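Local coordinates for L-lysine 6-monooxygenase (Pseudomonas syringae pv. tomato, PDB 5CQF), which probably hydroxylates the side-chain amine of L-lysine, as an FAD- and NADP-dependent oxidoreductase of the siderophore-making N-hydroxylase family, at residues A[119-122]-A[123-127]; A[291-294]-A[295-299]. One frame throughout, in Å; residues are numbered along the deposited sequence.

Contact 1: A[119-122]-A[123-127]; sequences GWVS and RQVDG
V121 O is gripped by two backbone amides of the next turn: Q124 N reaches it at 2.9 Å, and V125 N adds a weak, strongly bent bond. V125 N has a sounder acceptor in S122 O, 2.9 Å away, so the i+4 ladder, still intact where R123 N binds G119 O, gives way to i+3 bonds as the helix tightens and ends. The place of an i+4 donor to W120 O is taken by a side chain. Q124 NE2 meets W120 O at 3.0 Å in a nearly straight bond (170°), with the acceptor in the plane of the amide but the donor above the carbonyl plane. Extended beyond CG (chi2 177°), the Q124 chain runs back along the helix and also sets NE2 3.2 Å above the centre of the W120 ring, an amide N over the indole face. The indole NE1 of W120 is hydrogen-bonded to D95 OD2, and Y92 packs on the ring edge-to-face. R123 bends at chi3 (-88°) and folds back over the preceding turn, its guanidinium face against W120 CA and NH2 at the edge of the indole, the two planes nearly perpendicular. A water joins S122 OG, at 2.6 Å, to D126 OD2, tying the last turn to the loop beyond. The whole is a C-terminal helix end narrowing from alpha to 3-10-type bonding, where helix 111-125 packs on helix 23-37, whose start carries part of a probable Rossmann-type glycine motif.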
loop_
_atom_site.group_PDB
_atom_site.type_symbol
_atom_site.label_atom_id
_atom_site.label_comp_id
_atom_site.label_asym_id
_atom_site.label_seq_id
_atom_site.Cartn_x
_atom_site.Cartn_y
_atom_site.Cartn_z
ATOM N N GLY A 119 21.352 -4.713 -19.559
ATOM C CA GLY A 119 22.250 -4.218 -20.642
ATOM C C GLY A 119 23.434 -3.456 -20.062
ATOM O O GLY A 119 24.545 -3.538 -20.558
ATOM N N TRP A 120 23.216 -2.724 -18.980
ATOM C CA TRP A 120 24.293 -1.950 -18.400
ATOM C C TRP A 120 25.359 -2.858 -17.818
ATOM O O TRP A 120 26.554 -2.556 -17.896
ATOM C CB TRP A 120 23.715 -0.978 -17.368
ATOM C CG TRP A 120 24.676 -0.196 -16.544
ATOM C CD1 TRP A 120 25.135 1.076 -16.800
ATOM C CD2 TRP A 120 25.210 -0.555 -15.261
ATOM N NE1 TRP A 120 25.953 1.491 -15.780
ATOM C CE2 TRP A 120 26.027 0.509 -14.834
ATOM C CE3 TRP A 120 25.097 -1.684 -14.445
ATOM C CZ2 TRP A 120 26.732 0.475 -13.628
ATOM C CZ3 TRP A 120 25.806 -1.718 -13.255
ATOM C CH2 TRP A 120 26.610 -0.648 -12.859
ATOM N N VAL A 121 24.955 -3.972 -17.230
ATOM C CA VAL A 121 25.939 -4.948 -16.730
ATOM C C VAL A 121 26.589 -5.705 -17.879
ATOM O O VAL A 121 27.809 -5.858 -17.944
ATOM C CB VAL A 121 25.334 -6.022 -15.800
ATOM C CG1 VAL A 121 26.443 -6.934 -15.292
ATOM C CG2 VAL A 121 24.648 -5.389 -14.615
ATOM N N SER A 122 25.761 -6.209 -18.773
ATOM C CA SER A 122 26.281 -6.951 -19.924
ATOM C C SER A 122 27.409 -6.184 -20.607
ATOM O O SER A 122 28.521 -6.690 -20.727
ATOM C CB SER A 122 25.148 -7.270 -20.907
ATOM O OG SER A 122 25.671 -7.891 -22.047
ATOM N N ARG A 123 27.139 -4.942 -20.985
ATOM C CA ARG A 123 28.141 -4.074 -21.646
ATOM C C ARG A 123 29.479 -3.982 -20.950
ATOM O O ARG A 123 30.428 -3.525 -21.552
ATOM C CB ARG A 123 27.641 -2.635 -21.725
ATOM C CG ARG A 123 26.797 -2.327 -22.932
ATOM C CD ARG A 123 26.469 -0.836 -22.958
ATOM N NE ARG A 123 25.244 -0.501 -22.214
ATOM C CZ ARG A 123 25.143 0.396 -21.219
ATOM N NH1 ARG A 123 26.207 1.089 -20.781
ATOM N NH2 ARG A 123 23.952 0.601 -20.646
ATOM N N GLN A 124 29.529 -4.293 -19.661
ATOM C CA GLN A 124 30.751 -4.163 -18.886
ATOM C C GLN A 124 31.474 -5.471 -18.729
ATOM O O GLN A 124 32.640 -5.446 -18.367
ATOM C CB GLN A 124 30.456 -3.629 -17.480
ATOM C CG GLN A 124 29.975 -2.196 -17.422
ATOM C CD GLN A 124 29.647 -1.793 -16.015
ATOM O OE1 GLN A 124 30.537 -1.478 -15.238
ATOM N NE2 GLN A 124 28.361 -1.831 -15.665
ATOM N N VAL A 125 30.802 -6.603 -18.967
ATOM C CA VAL A 125 31.425 -7.933 -18.767
ATOM C C VAL A 125 31.378 -8.866 -19.990
ATOM O O VAL A 125 31.597 -10.066 -19.866
ATOM C CB VAL A 125 30.787 -8.678 -17.575
ATOM C CG1 VAL A 125 30.898 -7.858 -16.308
ATOM C CG2 VAL A 125 29.335 -9.011 -17.846
ATOM N N ASP A 126 31.114 -8.309 -21.167
ATOM C CA ASP A 126 30.928 -9.105 -22.361
ATOM C C ASP A 126 32.172 -9.215 -23.249
ATOM O O ASP A 126 32.073 -9.733 -24.356
ATOM C CB ASP A 126 29.745 -8.562 -23.183
ATOM C CG ASP A 126 30.019 -7.205 -23.794
ATOM O OD1 ASP A 126 31.086 -6.598 -23.519
ATOM O OD2 ASP A 126 29.141 -6.732 -24.540
ATOM N N GLY A 127 33.330 -8.750 -22.778
ATOM C CA GLY A 127 34.591 -8.873 -23.542
ATOM C C GLY A 127 34.998 -10.295 -23.962
ATOM O O GLY A 127 35.919 -10.464 -24.745
HETATM O O HOH W 1 26.420 -6.568 -24.104
#

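Contact 2: A[291-294]-A[295-299]; sequences QKLF and SLIYE
Four backbone hydrogen bonds join Q291-F294 to S295-Y298, each from an amide to the carbonyl four residues earlier. S295 N reaches Q291 O and Y298 N reaches F294 O, both at 2.9 Å; L296 N to K292 O is somewhat longer. I297 N points at L293 O in the straightest of the four, with an N-H...O angle of 171° and the donor nearly in line with the carbonyl. This is regular alpha-helix, with no change of register through the segment.

Apolar contact across the turn rests on one pair. L293 and I297 lie side by side and point the same way, L293 CD1 coming within 3.9 Å of I297 CG1. The I297 branch starts beside its own backbone N (chi1 -62°), which also brings CG1 down onto L293 O at 3.2 Å. F294, with CG turned anti to its backbone N (chi1 -177°), sends its ring off the helix toward L105 of the second subunit. L293 also packs on V220 of helix 214-226, and L296 on L221 and S225 of the same helix.

The polar ends find partners beyond the turn. K292 NZ forms a salt bridge with E289, three residues back. On another face R107 NH2 of the second subunit makes a hydrogen bond with S295 OG and a salt bridge with E299 OE2, while Y298 OH bonds to E113 and R98 of that subunit. The chemistry is therefore divided: backbone bonds and one aliphatic pair hold the turn itself, while the same helix offers a mixed surface for subunit association, with hydroxyl and carboxylate groups bonded to the second subunit and F294 and Y298 packed on it.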
loop_
_atom_site.group_PDB
_atom_site.type_symbol
_atom_site.label_atom_id
_atom_site.label_comp_id
_atom_site.label_asym_id
_atom_site.label_seq_id
_atom_site.Cartn_x
_atom_site.Cartn_y
_atom_site.Cartn_z
ATOM N N GLN A 291 -3.395 -6.981 -10.549
ATOM C CA GLN A 291 -4.088 -5.738 -10.289
ATOM C C GLN A 291 -4.293 -4.947 -11.573
ATOM O O GLN A 291 -5.356 -4.403 -11.793
ATOM C CB GLN A 291 -3.339 -4.929 -9.214
ATOM C CG GLN A 291 -3.781 -3.481 -8.989
ATOM C CD GLN A 291 -5.255 -3.329 -8.621
ATOM O OE1 GLN A 291 -5.877 -4.260 -8.092
ATOM N NE2 GLN A 291 -5.829 -2.142 -8.913
ATOM N N LYS A 292 -3.297 -4.885 -12.440
ATOM C CA LYS A 292 -3.434 -4.076 -13.671
ATOM C C LYS A 292 -4.541 -4.652 -14.543
ATOM O O LYS A 292 -5.389 -3.913 -15.094
ATOM C CB LYS A 292 -2.109 -3.996 -14.448
ATOM C CG LYS A 292 -1.270 -2.778 -14.093
ATOM C CD LYS A 292 0.230 -3.048 -14.137
ATOM C CE LYS A 292 0.788 -3.055 -15.545
ATOM N NZ LYS A 292 2.005 -3.928 -15.671
ATOM N N LEU A 293 -4.534 -5.977 -14.660
ATOM C CA LEU A 293 -5.502 -6.654 -15.516
ATOM C C LEU A 293 -6.882 -6.525 -14.931
ATOM O O LEU A 293 -7.789 -6.109 -15.615
ATOM C CB LEU A 293 -5.125 -8.116 -15.751
ATOM C CG LEU A 293 -6.148 -8.918 -16.558
ATOM C CD1 LEU A 293 -6.396 -8.317 -17.931
ATOM C CD2 LEU A 293 -5.632 -10.321 -16.693
ATOM N N PHE A 294 -7.043 -6.807 -13.651
ATOM C CA PHE A 294 -8.377 -6.691 -13.018
ATOM C C PHE A 294 -8.935 -5.242 -13.047
ATOM O O PHE A 294 -10.113 -5.005 -13.355
ATOM C CB PHE A 294 -8.292 -7.246 -11.586
ATOM C CG PHE A 294 -9.595 -7.254 -10.862
ATOM C CD1 PHE A 294 -10.482 -8.340 -10.982
ATOM C CD2 PHE A 294 -9.960 -6.182 -10.060
ATOM C CE1 PHE A 294 -11.709 -8.329 -10.311
ATOM C CE2 PHE A 294 -11.194 -6.162 -9.402
ATOM C CZ PHE A 294 -12.062 -7.237 -9.524
ATOM N N SER A 295 -8.094 -4.264 -12.761
ATOM C CA SER A 295 -8.530 -2.852 -12.798
ATOM C C SER A 295 -9.002 -2.391 -14.184
ATOM O O SER A 295 -10.011 -1.719 -14.304
ATOM C CB SER A 295 -7.403 -1.937 -12.315
ATOM O OG SER A 295 -7.757 -0.572 -12.409
ATOM N N LEU A 296 -8.271 -2.778 -15.223
ATOM C CA LEU A 296 -8.598 -2.381 -16.572
ATOM C C LEU A 296 -9.893 -3.005 -17.046
ATOM O O LEU A 296 -10.709 -2.347 -17.682
ATOM C CB LEU A 296 -7.452 -2.782 -17.515
ATOM C CG LEU A 296 -7.612 -2.467 -19.021
ATOM C CD1 LEU A 296 -8.119 -1.042 -19.214
ATOM C CD2 LEU A 296 -6.284 -2.662 -19.746
ATOM N N ILE A 297 -10.070 -4.291 -16.771
ATOM C CA ILE A 297 -11.299 -4.977 -17.111
ATOM C C ILE A 297 -12.428 -4.274 -16.387
ATOM O O ILE A 297 -13.425 -3.951 -16.982
ATOM C CB ILE A 297 -11.266 -6.464 -16.683
ATOM C CG1 ILE A 297 -10.156 -7.235 -17.413
ATOM C CG2 ILE A 297 -12.608 -7.156 -16.913
ATOM C CD1 ILE A 297 -10.250 -7.226 -18.917
ATOM N N TYR A 298 -12.268 -4.016 -15.097
ATOM C CA TYR A 298 -13.319 -3.350 -14.314
ATOM C C TYR A 298 -13.708 -1.988 -14.906
ATOM O O TYR A 298 -14.876 -1.698 -15.039
ATOM C CB TYR A 298 -12.872 -3.143 -12.862
ATOM C CG TYR A 298 -13.940 -2.534 -11.998
ATOM C CD1 TYR A 298 -14.129 -1.156 -11.945
ATOM C CD2 TYR A 298 -14.755 -3.333 -11.221
ATOM C CE1 TYR A 298 -15.112 -0.602 -11.148
ATOM C CE2 TYR A 298 -15.756 -2.784 -10.424
ATOM C CZ TYR A 298 -15.931 -1.412 -10.380
ATOM O OH TYR A 298 -16.952 -0.888 -9.588
ATOM N N GLU A 299 -12.724 -1.144 -15.197
ATOM C CA GLU A 299 -12.988 0.171 -15.807
ATOM C C GLU A 299 -13.735 0.019 -17.126
ATOM O O GLU A 299 -14.760 0.657 -17.331
ATOM C CB GLU A 299 -11.692 0.956 -16.024
ATOM C CG GLU A 299 -11.047 1.449 -14.740
ATOM C CD GLU A 299 -11.968 2.310 -13.869
ATOM O OE1 GLU A 299 -12.442 3.363 -14.335
ATOM O OE2 GLU A 299 -12.182 1.934 -12.702
#

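Overall arrangement
Contact 1 comes first along the chain, closing helix 111-125; contact 2 follows far later, in the middle of helix 287-302. Their centres stand 37 Å apart and their nearest atoms about 20 Å, so they do not touch. Each is associated with a different one of the two parallel sheets. Residues 119-127 pack on helix 23-37, beside the sheet that includes strand 16-19, whereas 291-299 lies against helix 214-226, beside the sheet that includes strand 206-210. Both sheets have a strand leading into a probable Rossmann-type glycine pattern, consistent with dinucleotide binding. The two also differ in surroundings: no other chain touches contact 1, while contact 2 meets a second subunit.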